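Local coordinates for protein soluble epoxide hydrolase (Bacillus megaterium, PDB 4INZ) that belongs to the epoxide hydrolase family of enzymes and is built on the alpha/beta hydrolase fold, at residues 292-295 and 296-300. The protein carries 1 engineered substitution. Numbering follows the deposited sequence.
Sequences QEVN and NVMWN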
loop_
_atom_site.group_PDB
_atom_site.type_symbol
_atom_site.label_atom_id
_atom_site.label_comp_id
_atom_site.label_asym_id
_atom_site.label_seq_id
_atom_site.Cartn_x
_atom_site.Cartn_y
_atom_site.Cartn_z
ATOM N N GLN A 292 9.327 11.379 -11.379
ATOM C CA GLN A 292 9.347 12.831 -11.524
ATOM C C GLN A 292 7.931 13.391 -11.652
ATOM O O GLN A 292 7.570 14.361 -10.978
ATOM C CB GLN A 292 10.198 13.270 -12.716
ATOM C CG GLN A 292 10.228 14.780 -12.863
ATOM C CD GLN A 292 11.261 15.268 -13.871
ATOM O OE1 GLN A 292 12.233 14.572 -14.179
ATOM N NE2 GLN A 292 11.052 16.472 -14.386
ATOM N N GLU A 293 7.130 12.785 -12.526
ATOM C CA GLU A 293 5.734 13.203 -12.681
ATOM C C GLU A 293 4.986 13.104 -11.344
ATOM O O GLU A 293 4.248 14.015 -10.946
ATOM C CB GLU A 293 5.025 12.350 -13.735
ATOM C CG GLU A 293 3.591 12.786 -13.954
ATOM C CD GLU A 293 2.906 12.059 -15.087
ATOM O OE1 GLU A 293 3.578 11.275 -15.792
ATOM O OE2 GLU A 293 1.689 12.281 -15.278
ATOM N N VAL A 294 5.167 11.980 -10.664
ATOM C CA VAL A 294 4.529 11.757 -9.370
ATOM C C VAL A 294 4.963 12.799 -8.339
ATOM O O VAL A 294 4.130 13.394 -7.634
ATOM C CB VAL A 294 4.854 10.344 -8.841
ATOM C CG1 VAL A 294 4.534 10.237 -7.355
ATOM C CG2 VAL A 294 4.092 9.285 -9.649
ATOM N N ASN A 295 6.268 13.027 -8.251
ATOM C CA ASN A 295 6.792 13.958 -7.255
ATOM C C ASN A 295 6.248 15.363 -7.456
ATOM O O ASN A 295 5.942 16.067 -6.491
ATOM C CB ASN A 295 8.322 13.954 -7.249
ATOM C CG ASN A 295 8.892 12.693 -6.613
ATOM O OD1 ASN A 295 8.159 11.919 -5.984
ATOM N ND2 ASN A 295 10.205 12.488 -6.758
ATOM N N ASN A 296 6.103 15.768 -8.710
ATOM C CA ASN A 296 5.604 17.111 -8.982
ATOM C C ASN A 296 4.134 17.261 -8.599
ATOM O O ASN A 296 3.709 18.327 -8.150
ATOM C CB ASN A 296 5.848 17.508 -10.437
ATOM C CG ASN A 296 7.296 17.876 -10.694
ATOM O OD1 ASN A 296 8.034 18.209 -9.764
ATOM N ND2 ASN A 296 7.715 17.811 -11.955
ATOM N N VAL A 297 3.367 16.188 -8.771
ATOM C CA VAL A 297 1.962 16.188 -8.368
ATOM C C VAL A 297 1.845 16.213 -6.841
ATOM O O VAL A 297 1.000 16.924 -6.282
ATOM C CB VAL A 297 1.198 14.973 -8.947
ATOM C CG1 VAL A 297 -0.214 14.889 -8.354
ATOM C CG2 VAL A 297 1.128 15.080 -10.478
ATOM N N MET A 298 2.706 15.454 -6.168
ATOM C CA MET A 298 2.713 15.465 -4.709
ATOM C C MET A 298 3.000 16.866 -4.191
ATOM O O MET A 298 2.293 17.355 -3.316
ATOM C CB MET A 298 3.713 14.450 -4.145
ATOM C CG MET A 298 3.302 13.008 -4.407
ATOM S SD MET A 298 4.550 11.809 -3.878
ATOM C CE MET A 298 4.601 12.120 -2.108
ATOM N N TRP A 299 4.025 17.518 -4.738
ATOM C CA TRP A 299 4.331 18.896 -4.346
ATOM C C TRP A 299 3.135 19.807 -4.590
ATOM O O TRP A 299 2.775 20.634 -3.744
ATOM C CB TRP A 299 5.534 19.441 -5.118
ATOM C CG TRP A 299 6.853 19.085 -4.506
ATOM C CD1 TRP A 299 7.885 18.416 -5.103
ATOM C CD2 TRP A 299 7.283 19.380 -3.174
ATOM N NE1 TRP A 299 8.932 18.280 -4.225
ATOM C CE2 TRP A 299 8.588 18.861 -3.032
ATOM C CE3 TRP A 299 6.691 20.026 -2.085
ATOM C CZ2 TRP A 299 9.314 18.974 -1.842
ATOM C CZ3 TRP A 299 7.419 20.141 -0.901
ATOM C CH2 TRP A 299 8.713 19.617 -0.793
ATOM N N ASN A 300 2.527 19.661 -5.759
ATOM C CA ASN A 300 1.393 20.504 -6.106
ATOM C C ASN A 300 0.290 20.394 -5.051
ATOM O O ASN A 300 -0.264 21.398 -4.588
ATOM C CB ASN A 300 0.857 20.130 -7.484
ATOM C CG ASN A 300 -0.184 21.102 -7.976
ATOM O OD1 ASN A 300 0.135 22.234 -8.364
ATOM N ND2 ASN A 300 -1.442 20.671 -7.965
#
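V294 and M298, one turn apart on the same helix, run side by side in the same direction, with V294 CG1 resting 3.8 Å from M298 SD. V294 holds that methyl anti to its own backbone N (chi1 164°), which sets it beside the carbonyl carbon, on the side of the sulfur. Both side chains press onto I251 of strand 248-253, while F137 and I135 of strand 131-137 touch V294 and M298 respectively. N295 lies alongside M298 as well, but its amide is taken up by helix 55-61: OD1 accepts a hydrogen bond from Q57, and ND2 makes a weak one to the carbonyl of H56. One turn on, W299 brings CD1 to 3.3 Å from N295 O, the oxygen lying obliquely to the indole; W299 NE1 is hydrogen-bonded to E60 and the ring meets F61. On the exposed side Q292 and N296 are also neighbours, Q292 CG lying 4.0 Å from N296 ND2 with the two amide planes nearly perpendicular. Regular i to i+4 backbone bonds tie the turns together, among them M298 N to V294 O at 2.9 Å. This is an amphipathic C-terminal helix packed on the central sheet of an alpha/beta hydrolase fold.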